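Uncharacterized protein (Chaetomium thermophilum, PDB 3LPZ) probably serves as the Get4 component of the Get pathway, an alpha-solenoid that binds Get5 and takes part in the biogenesis of tail-anchored membrane proteins. Local coordinates at residues G143-Y146 with V147-G150; E174-W177 with Y178-D181; S183-A186 with P187-C190; N275-N278 with G279-T283. One frame throughout, in Å; residues are numbered along the deposited sequence.

Contact 1: G143-Y146 with V147-G150; sequences GTLY and VEEG
Glu-149 folds back over the last turn of helix 136-148 and meets Leu-145 and Tyr-146 one turn earlier. Its CB lies 3.6 Å from Leu-145 O. The torsion chi1 of -67° sets CG beside the backbone N, and from there the extended chain runs back along the same carbonyl, CD coming within 3.3 Å of Leu-145 O. At the tip the carboxylate divides: OE2 reaches the CB of Leu-145, while OE1 arrives at the edge of the Tyr-146 ring, 3.9 Å from CD1, with ring and carboxylate planes 70° apart. OE1 also forms a salt bridge with Arg-114 of helix 112-128, whose side chain touches Tyr-146 as well, and this probably offsets the closeness of the carboxylate to the backbone oxygen.

On another side of the turn, a water bridges Thr-144 and Glu-148, giving its hydrogens to Thr-144 OG1 at 2.8 Å and to Glu-148 OE2 at 3.0 Å; Thr-144 OG1 is also bonded to Val-141 O. Glu-148 OE1 touches CD1 of Leu-145. Val-147 sends CG2 back to Gly-143 O and packs against helices 152-159 and 166-179. The Val-147 N to Gly-143 O bond is nearly straight at 172°, whereas Glu-149 N is shared between Leu-145 O and, weakly, Tyr-146 O. Gly-150 then takes a positive phi, and the helix closes in a Schellman motif.

Contact 2: E174-W177 with Y178-D181; sequences EYEW and YKQD
Glu-174 O accepts the backbone N-H of Tyr-178 at 2.9 Å, the shortest hydrogen bond joining 174-177 to 178-181, and one residue on, Lys-179 N is held by Tyr-175 O, with a weaker share to Glu-176 O. Gln-180 N approaches Trp-177 O from well above the carbonyl plane, as the helix gives way to a turn.

Among the side chains Tyr-175 is central. Its CG stands anti to the backbone N (chi1 -165°), which lays the ring beside that of Tyr-178, the two pointing the same way with planes 55° apart. CD2 of Tyr-178 sits over one face of the Tyr-175 ring, 3.6 Å from CE1, while the CD of Lys-179 comes within 3.5 Å of Tyr-175 CE2. This is the C-terminal end of helix 166-179 in the alpha-solenoid, where the two tyrosines also meet helix 203-220: Tyr-175 packs edge-to-face with Phe-213 and bonds through OH to Asp-220. Replacing Tyr-175 by an alanine would probably leave Asp-220 without this hydroxyl and open a gap beside the Tyr-178 ring and the Lys-179 methylenes.

Lys-179 and Glu-176 lie side by side, but NZ stays 4.3 Å from OE2, beyond a salt bridge. Toward helix 186-199, Trp-177 meets Tyr-189 obliquely, and CD1 of Trp-177 is 4.0 Å from NE2 of Gln-180, the indole and amide planes 73° apart.

Contact 3: S183-A186 with P187-C190; sequences SHTA and PLYC
The N-terminal end of helix 186-199, entered from the short 3-10 segment 183-185, brings Thr-185 against Leu-188 and Tyr-189. Thr-185 O is gripped twice: Leu-188 N donates at 2.9 Å from above the carbonyl plane with a bent N-H angle of 131°, and Tyr-189 N adds a weak bond. One residue later Ala-186 O takes Cys-190 N at 3.0 Å, nearly in line with its C=O, a straight helical bond in the first turn. Pro-187, in the same turn, has no N-H to offer, and its ring places CD 3.3 Å from His-184 O.

Thr-185 and Tyr-189 run side by side. With chi1 at 69° the threonine hydroxyl lies between the backbone N and the carbonyl carbon, which directs OG1 to the edge of the tyrosine ring, in its plane and 3.3 Å from CE2. The hydroxyl has its polar partner in Glu-182 O. CD2 of the same ring lies 3.4 Å from Thr-185 O, and CB of Thr-185 approaches CE2, so this edge of the ring follows the threonine from its side chain to its carbonyl. Beyond it, Tyr-189 OH bonds to Asp-181 OD2.

Helix 166-179 lies alongside, its Tyr-178 touching Thr-185, Ala-186 and Tyr-189; Phe-213 of helix 203-220 meets Tyr-189 and Cys-190, and helix 243-256 packs on Pro-187 and Cys-190 through Leu-244 and Leu-245.

Contact 4: N275-N278 with G279-T283; sequences NELN and GIWDT
Leu-277 and Trp-281 meet across the connection between helices 271-275 and 282-293, where a type I turn, Asn-275 to Asn-278, runs directly into a type I' turn, Leu-277 to Ile-280. These two turns carry the chain from one helix of the alpha-solenoid to the next.

The main apolar interaction is a CH-pi contact. CD2 of Leu-277 stands over one face of the Trp-281 indole, 3.6 Å from the centroid of the six-membered ring and 18° off its normal. Within the ring system its nearest atom is CD2 of Trp-281, at 3.5 Å. The indole is brought beneath the methyl by a chi1 of -64°, which sets CG of Trp-281 beside its own backbone N. Leu-277 also crosses Ile-280 at about a right angle, its CB 4.0 Å from CG1. Farther out, both Leu-277 and Trp-281 pack on Leu-244 of helix 243-256, and the indole also meets Phe-247, Ile-248 and Ala-191. With Trp-281 replaced by an alanine, the Leu-277 methyl is likely to lose its aromatic platform, and a gap to open against helix 243-256.

The polar links are few and lie in the backbone. Asp-282 N bonds to Gly-279 O at 3.1 Å as helix 282-293 begins. Two successive residues, Asn-278 and Gly-279, have positive phi; at the second, a side chain's CB would clash with Asn-278 O. Across the type I' turn, Ile-280 N donates to Leu-277 O in a weak bond of 3.4 Å.

How the contacts relate
All four contacts are local and sit at helix ends or the turns between them. Contacts 1 and 2 finish helices 136-148 and 166-179, contact 3 starts helix 186-199, and contact 4 joins helices 271-275 and 282-293. Contacts 1 and 4 lie at the surface, yet differ: carboxylates and a bridging water mark the first, an aliphatic-aromatic contact the last. Contacts 2 and 3 are partly buried and interlock through their tyrosines, with Tyr-178 OH bonding to Ser-183 O at 3.0 Å. Contact 3 also touches contact 4 through Leu-188 and Leu-277, whereas contact 1 stands apart, its centre about 15 Å from that of contact 2.

Contact 1: G143-Y146 with V147-G150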
loop_
_atom_site.group_PDB
_atom_site.type_symbol
_atom_site.label_atom_id
_atom_site.label_comp_id
_atom_site.label_asym_id
_atom_site.label_seq_id
_atom_site.Cartn_x
_atom_site.Cartn_y
_atom_site.Cartn_z
ATOM N N GLY A 143 4.693 -0.249 4.718
ATOM C CA GLY A 143 3.755 -1.356 4.614
ATOM C C GLY A 143 4.205 -2.559 5.425
ATOM O O GLY A 143 3.383 -3.161 6.140
ATOM N N THR A 144 5.497 -2.896 5.356
ATOM C CA THR A 144 6.001 -4.041 6.144
ATOM C C THR A 144 5.969 -3.782 7.663
ATOM O O THR A 144 5.681 -4.695 8.452
ATOM C CB THR A 144 7.404 -4.516 5.750
ATOM O OG1 THR A 144 8.373 -3.519 6.147
ATOM C CG2 THR A 144 7.465 -4.740 4.239
ATOM N N LEU A 145 6.240 -2.552 8.057
ATOM C CA LEU A 145 6.120 -2.169 9.451
ATOM C C LEU A 145 4.684 -2.335 9.945
ATOM O O LEU A 145 4.461 -2.890 11.025
ATOM C CB LEU A 145 6.620 -0.725 9.659
ATOM C CG LEU A 145 8.008 -0.436 10.250
ATOM C CD1 LEU A 145 9.066 -1.556 10.113
ATOM C CD2 LEU A 145 8.537 0.903 9.729
ATOM N N TYR A 146 3.718 -1.846 9.174
ATOM C CA TYR A 146 2.300 -2.027 9.528
ATOM C C TYR A 146 1.896 -3.505 9.654
ATOM O O TYR A 146 1.195 -3.872 10.611
ATOM C CB TYR A 146 1.343 -1.272 8.589
ATOM C CG TYR A 146 1.395 0.245 8.686
ATOM C CD1 TYR A 146 1.953 0.895 9.793
ATOM C CD2 TYR A 146 0.858 1.040 7.666
ATOM C CE1 TYR A 146 1.991 2.318 9.867
ATOM C CE2 TYR A 146 0.897 2.446 7.740
ATOM C CZ TYR A 146 1.457 3.066 8.833
ATOM O OH TYR A 146 1.484 4.448 8.874
ATOM N N VAL A 147 2.334 -4.343 8.709
ATOM C CA VAL A 147 2.189 -5.799 8.857
ATOM C C VAL A 147 2.739 -6.354 10.187
ATOM O O VAL A 147 2.014 -7.071 10.885
ATOM C CB VAL A 147 2.802 -6.588 7.675
ATOM C CG1 VAL A 147 2.776 -8.148 7.964
ATOM C CG2 VAL A 147 2.078 -6.240 6.375
ATOM N N GLU A 148 3.990 -6.035 10.531
ATOM C CA GLU A 148 4.601 -6.480 11.809
ATOM C C GLU A 148 3.789 -6.079 13.038
ATOM O O GLU A 148 3.747 -6.801 14.030
ATOM C CB GLU A 148 6.017 -5.915 11.983
ATOM C CG GLU A 148 7.025 -6.435 10.990
ATOM C CD GLU A 148 8.343 -5.671 11.028
ATOM O OE1 GLU A 148 8.515 -4.765 11.899
ATOM O OE2 GLU A 148 9.208 -5.990 10.182
ATOM N N GLU A 149 3.167 -4.914 12.975
ATOM C CA GLU A 149 2.399 -4.370 14.085
ATOM C C GLU A 149 0.930 -4.799 14.039
ATOM O O GLU A 149 0.128 -4.317 14.842
ATOM C CB GLU A 149 2.463 -2.837 14.028
ATOM C CG GLU A 149 3.839 -2.292 14.296
ATOM C CD GLU A 149 4.082 -0.936 13.643
ATOM O OE1 GLU A 149 3.105 -0.188 13.392
ATOM O OE2 GLU A 149 5.264 -0.608 13.399
ATOM N N GLY A 150 0.568 -5.660 13.085
ATOM C CA GLY A 150 -0.830 -6.110 12.951
ATOM C C GLY A 150 -1.812 -5.059 12.453
ATOM O O GLY A 150 -3.014 -5.190 12.640
HETATM O O HOH W 1 10.278 -3.964 8.189
#

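Contact 2: E174-W177 with Y178-D181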
loop_
_atom_site.group_PDB
_atom_site.type_symbol
_atom_site.label_atom_id
_atom_site.label_comp_id
_atom_site.label_asym_id
_atom_site.label_seq_id
_atom_site.Cartn_x
_atom_site.Cartn_y
_atom_site.Cartn_z
ATOM N N GLU A 174 -2.327 -11.200 3.845
ATOM C CA GLU A 174 -3.699 -11.643 3.584
ATOM C C GLU A 174 -3.902 -13.097 4.001
ATOM O O GLU A 174 -4.965 -13.441 4.507
ATOM C CB GLU A 174 -4.142 -11.443 2.121
ATOM C CG GLU A 174 -4.129 -9.982 1.550
ATOM C CD GLU A 174 -5.056 -8.999 2.233
ATOM O OE1 GLU A 174 -5.944 -9.401 3.022
ATOM O OE2 GLU A 174 -4.889 -7.790 1.982
ATOM N N TYR A 175 -2.912 -13.954 3.767
ATOM C CA TYR A 175 -3.021 -15.334 4.217
ATOM C C TYR A 175 -3.091 -15.420 5.761
ATOM O O TYR A 175 -3.897 -16.185 6.295
ATOM C CB TYR A 175 -1.874 -16.237 3.700
ATOM C CG TYR A 175 -2.249 -17.677 3.906
ATOM C CD1 TYR A 175 -3.152 -18.286 3.043
ATOM C CD2 TYR A 175 -1.771 -18.410 4.986
ATOM C CE1 TYR A 175 -3.557 -19.581 3.212
ATOM C CE2 TYR A 175 -2.182 -19.757 5.174
ATOM C CZ TYR A 175 -3.092 -20.313 4.274
ATOM O OH TYR A 175 -3.532 -21.611 4.398
ATOM N N GLU A 176 -2.252 -14.660 6.468
ATOM C CA GLU A 176 -2.321 -14.621 7.956
ATOM C C GLU A 176 -3.686 -14.146 8.436
ATOM O O GLU A 176 -4.255 -14.675 9.414
ATOM C CB GLU A 176 -1.220 -13.737 8.570
ATOM C CG GLU A 176 0.183 -14.329 8.469
ATOM C CD GLU A 176 0.308 -15.718 9.126
ATOM O OE1 GLU A 176 -0.111 -15.887 10.299
ATOM O OE2 GLU A 176 0.818 -16.645 8.464
ATOM N N TRP A 177 -4.223 -13.151 7.749
ATOM C CA TRP A 177 -5.538 -12.641 8.092
ATOM C C TRP A 177 -6.622 -13.695 7.847
ATOM O O TRP A 177 -7.501 -13.900 8.681
ATOM C CB TRP A 177 -5.843 -11.394 7.282
ATOM C CG TRP A 177 -6.713 -10.379 7.940
ATOM C CD1 TRP A 177 -7.342 -10.473 9.163
ATOM C CD2 TRP A 177 -7.043 -9.094 7.412
ATOM N NE1 TRP A 177 -8.055 -9.312 9.417
ATOM C CE2 TRP A 177 -7.876 -8.445 8.365
ATOM C CE3 TRP A 177 -6.727 -8.429 6.212
ATOM C CZ2 TRP A 177 -8.395 -7.151 8.156
ATOM C CZ3 TRP A 177 -7.223 -7.142 6.012
ATOM C CH2 TRP A 177 -8.053 -6.513 6.983
ATOM N N TYR A 178 -6.547 -14.376 6.706
ATOM C CA TYR A 178 -7.465 -15.477 6.383
ATOM C C TYR A 178 -7.495 -16.585 7.447
ATOM O O TYR A 178 -8.552 -17.164 7.736
ATOM C CB TYR A 178 -7.067 -16.078 5.034
ATOM C CG TYR A 178 -7.536 -17.509 4.824
ATOM C CD1 TYR A 178 -8.898 -17.810 4.674
ATOM C CD2 TYR A 178 -6.620 -18.560 4.760
ATOM C CE1 TYR A 178 -9.331 -19.101 4.456
ATOM C CE2 TYR A 178 -7.052 -19.884 4.540
ATOM C CZ TYR A 178 -8.407 -20.136 4.385
ATOM O OH TYR A 178 -8.853 -21.441 4.170
ATOM N N LYS A 179 -6.337 -16.887 8.021
ATOM C CA LYS A 179 -6.254 -17.970 9.023
ATOM C C LYS A 179 -7.026 -17.640 10.312
ATOM O O LYS A 179 -7.329 -18.532 11.100
ATOM C CB LYS A 179 -4.804 -18.261 9.356
ATOM C CG LYS A 179 -4.082 -18.964 8.240
ATOM C CD LYS A 179 -2.606 -19.035 8.569
ATOM C CE LYS A 179 -2.291 -20.320 9.297
ATOM N NZ LYS A 179 -1.072 -20.151 10.139
ATOM N N GLN A 180 -7.337 -16.365 10.508
ATOM C CA GLN A 180 -8.160 -15.939 11.629
ATOM C C GLN A 180 -9.647 -16.016 11.278
ATOM O O GLN A 180 -10.493 -15.722 12.115
ATOM C CB GLN A 180 -7.790 -14.512 12.066
ATOM C CG GLN A 180 -6.321 -14.361 12.499
ATOM C CD GLN A 180 -5.922 -12.928 12.801
ATOM O OE1 GLN A 180 -4.734 -12.626 12.962
ATOM N NE2 GLN A 180 -6.889 -12.039 12.852
ATOM N N ASP A 181 -9.973 -16.423 10.060
ATOM C CA ASP A 181 -11.366 -16.421 9.594
ATOM C C ASP A 181 -11.730 -17.857 9.242
ATOM O O ASP A 181 -10.904 -18.755 9.401
ATOM C CB ASP A 181 -11.491 -15.485 8.361
ATOM C CG ASP A 181 -12.888 -14.893 8.187
ATOM O OD1 ASP A 181 -13.874 -15.545 8.602
ATOM O OD2 ASP A 181 -13.006 -13.777 7.610
#

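Contact 3: S183-A186 with P187-C190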
loop_
_atom_site.group_PDB
_atom_site.type_symbol
_atom_site.label_atom_id
_atom_site.label_comp_id
_atom_site.label_asym_id
_atom_site.label_seq_id
_atom_site.Cartn_x
_atom_site.Cartn_y
_atom_site.Cartn_z
ATOM N N SER A 183 -12.561 -21.185 6.903
ATOM C CA SER A 183 -11.782 -21.618 5.740
ATOM C C SER A 183 -12.427 -21.362 4.362
ATOM O O SER A 183 -11.702 -21.253 3.373
ATOM C CB SER A 183 -11.256 -23.063 5.885
ATOM O OG SER A 183 -12.304 -23.977 5.770
ATOM N N HIS A 184 -13.754 -21.214 4.289
ATOM C CA HIS A 184 -14.409 -20.904 3.010
ATOM C C HIS A 184 -14.082 -19.482 2.506
ATOM O O HIS A 184 -14.334 -19.160 1.345
ATOM C CB HIS A 184 -15.936 -21.113 3.068
ATOM C CG HIS A 184 -16.673 -20.089 3.883
ATOM N ND1 HIS A 184 -16.989 -20.278 5.216
ATOM C CD2 HIS A 184 -17.158 -18.868 3.554
ATOM C CE1 HIS A 184 -17.633 -19.215 5.673
ATOM N NE2 HIS A 184 -17.740 -18.341 4.684
ATOM N N THR A 185 -13.540 -18.639 3.387
ATOM C CA THR A 185 -13.237 -17.260 3.023
ATOM C C THR A 185 -11.937 -17.095 2.255
ATOM O O THR A 185 -11.594 -15.963 1.916
ATOM C CB THR A 185 -13.222 -16.309 4.244
ATOM O OG1 THR A 185 -12.080 -16.615 5.077
ATOM C CG2 THR A 185 -14.573 -16.400 5.022
ATOM N N ALA A 186 -11.215 -18.190 1.959
ATOM C CA ALA A 186 -9.925 -18.064 1.209
ATOM C C ALA A 186 -9.959 -17.107 -0.016
ATOM O O ALA A 186 -9.074 -16.275 -0.133
ATOM C CB ALA A 186 -9.330 -19.412 0.823
ATOM N N PRO A 187 -10.992 -17.207 -0.907
ATOM C CA PRO A 187 -11.015 -16.328 -2.098
ATOM C C PRO A 187 -11.147 -14.844 -1.766
ATOM O O PRO A 187 -10.657 -14.005 -2.527
ATOM C CB PRO A 187 -12.264 -16.790 -2.871
ATOM C CG PRO A 187 -12.631 -18.168 -2.242
ATOM C CD PRO A 187 -12.182 -18.088 -0.844
ATOM N N LEU A 188 -11.793 -14.516 -0.639
ATOM C CA LEU A 188 -11.960 -13.115 -0.225
ATOM C C LEU A 188 -10.618 -12.472 0.137
ATOM O O LEU A 188 -10.367 -11.325 -0.189
ATOM C CB LEU A 188 -12.932 -13.001 0.952
ATOM C CG LEU A 188 -14.453 -12.991 0.697
ATOM C CD1 LEU A 188 -14.913 -13.768 -0.521
ATOM C CD2 LEU A 188 -15.226 -13.381 1.996
ATOM N N TYR A 189 -9.763 -13.215 0.818
ATOM C CA TYR A 189 -8.457 -12.705 1.195
ATOM C C TYR A 189 -7.520 -12.718 0.023
ATOM O O TYR A 189 -6.716 -11.790 -0.141
ATOM C CB TYR A 189 -7.890 -13.468 2.396
ATOM C CG TYR A 189 -8.707 -13.175 3.646
ATOM C CD1 TYR A 189 -8.470 -12.018 4.400
ATOM C CD2 TYR A 189 -9.773 -14.003 4.023
ATOM C CE1 TYR A 189 -9.248 -11.724 5.535
ATOM C CE2 TYR A 189 -10.543 -13.717 5.151
ATOM C CZ TYR A 189 -10.276 -12.579 5.894
ATOM O OH TYR A 189 -11.043 -12.289 6.988
ATOM N N CYS A 190 -7.657 -13.721 -0.837
ATOM C CA CYS A 190 -6.870 -13.728 -2.058
ATOM C C CYS A 190 -7.187 -12.479 -2.901
ATOM O O CYS A 190 -6.260 -11.819 -3.397
ATOM C CB CYS A 190 -7.104 -15.029 -2.854
ATOM S SG CYS A 190 -5.978 -15.202 -4.234
#

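Contact 4: N275-N278 with G279-T283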
loop_
_atom_site.group_PDB
_atom_site.type_symbol
_atom_site.label_atom_id
_atom_site.label_comp_id
_atom_site.label_asym_id
_atom_site.label_seq_id
_atom_site.Cartn_x
_atom_site.Cartn_y
_atom_site.Cartn_z
ATOM N N ASN A 275 -22.910 -13.247 -6.463
ATOM C CA ASN A 275 -24.095 -12.618 -5.862
ATOM C C ASN A 275 -24.095 -12.735 -4.343
ATOM O O ASN A 275 -24.592 -11.846 -3.657
ATOM C CB ASN A 275 -25.406 -13.204 -6.450
ATOM C CG ASN A 275 -25.813 -12.555 -7.775
ATOM O OD1 ASN A 275 -25.195 -11.585 -8.235
ATOM N ND2 ASN A 275 -26.869 -13.085 -8.392
ATOM N N GLU A 276 -23.531 -13.822 -3.824
ATOM C CA GLU A 276 -23.404 -14.032 -2.386
ATOM C C GLU A 276 -22.466 -13.038 -1.685
ATOM O O GLU A 276 -22.450 -12.971 -0.456
ATOM C CB GLU A 276 -22.916 -15.459 -2.103
ATOM C CG GLU A 276 -23.896 -16.551 -2.527
ATOM C CD GLU A 276 -23.431 -17.962 -2.147
ATOM O OE1 GLU A 276 -22.353 -18.120 -1.536
ATOM O OE2 GLU A 276 -24.162 -18.926 -2.459
ATOM N N LEU A 277 -21.678 -12.282 -2.455
ATOM C CA LEU A 277 -20.688 -11.372 -1.891
ATOM C C LEU A 277 -21.332 -10.048 -1.443
ATOM O O LEU A 277 -20.680 -9.192 -0.828
ATOM C CB LEU A 277 -19.599 -11.086 -2.938
ATOM C CG LEU A 277 -18.284 -11.881 -2.971
ATOM C CD1 LEU A 277 -18.422 -13.257 -2.395
ATOM C CD2 LEU A 277 -17.688 -11.899 -4.371
ATOM N N ASN A 278 -22.606 -9.904 -1.803
ATOM C CA ASN A 278 -23.402 -8.681 -1.623
ATOM C C ASN A 278 -22.637 -7.382 -1.895
ATOM O O ASN A 278 -22.602 -6.437 -1.102
ATOM C CB ASN A 278 -24.291 -8.699 -0.351
ATOM C CG ASN A 278 -23.630 -8.083 0.864
ATOM O OD1 ASN A 278 -22.517 -8.439 1.230
ATOM N ND2 ASN A 278 -24.344 -7.170 1.519
ATOM N N GLY A 279 -22.024 -7.371 -3.082
ATOM C CA GLY A 279 -21.461 -6.165 -3.684
ATOM C C GLY A 279 -20.014 -5.814 -3.420
ATOM O O GLY A 279 -19.514 -4.833 -3.997
ATOM N N ILE A 280 -19.316 -6.577 -2.575
ATOM C CA ILE A 280 -17.987 -6.118 -2.145
ATOM C C ILE A 280 -16.934 -6.092 -3.260
ATOM O O ILE A 280 -15.897 -5.446 -3.100
ATOM C CB ILE A 280 -17.395 -6.874 -0.907
ATOM C CG1 ILE A 280 -17.194 -8.373 -1.221
ATOM C CG2 ILE A 280 -18.232 -6.569 0.393
ATOM C CD1 ILE A 280 -16.403 -9.158 -0.127
ATOM N N TRP A 281 -17.172 -6.812 -4.354
ATOM C CA TRP A 281 -16.231 -6.752 -5.499
ATOM C C TRP A 281 -16.737 -5.917 -6.679
ATOM O O TRP A 281 -16.056 -5.847 -7.705
ATOM C CB TRP A 281 -15.870 -8.140 -6.044
ATOM C CG TRP A 281 -15.131 -9.059 -5.107
ATOM C CD1 TRP A 281 -14.691 -8.787 -3.833
ATOM C CD2 TRP A 281 -14.739 -10.412 -5.385
ATOM N NE1 TRP A 281 -14.060 -9.898 -3.297
ATOM C CE2 TRP A 281 -14.074 -10.906 -4.230
ATOM C CE3 TRP A 281 -14.896 -11.260 -6.492
ATOM C CZ2 TRP A 281 -13.569 -12.205 -4.158
ATOM C CZ3 TRP A 281 -14.380 -12.559 -6.419
ATOM C CH2 TRP A 281 -13.731 -13.017 -5.267
ATOM N N ASP A 282 -17.925 -5.317 -6.556
ATOM C CA ASP A 282 -18.640 -4.750 -7.710
ATOM C C ASP A 282 -17.866 -3.611 -8.365
ATOM O O ASP A 282 -17.679 -3.599 -9.579
ATOM C CB ASP A 282 -20.019 -4.215 -7.305
ATOM C CG ASP A 282 -21.061 -5.298 -7.131
ATOM O OD1 ASP A 282 -20.835 -6.464 -7.538
ATOM O OD2 ASP A 282 -22.135 -4.950 -6.581
ATOM N N THR A 283 -17.418 -2.648 -7.562
ATOM C CA THR A 283 -16.686 -1.502 -8.111
ATOM C C THR A 283 -15.333 -1.921 -8.700
ATOM O O THR A 283 -14.935 -1.439 -9.782
ATOM C CB THR A 283 -16.509 -0.401 -7.052
ATOM O OG1 THR A 283 -17.804 0.039 -6.643
ATOM C CG2 THR A 283 -15.751 0.798 -7.618
#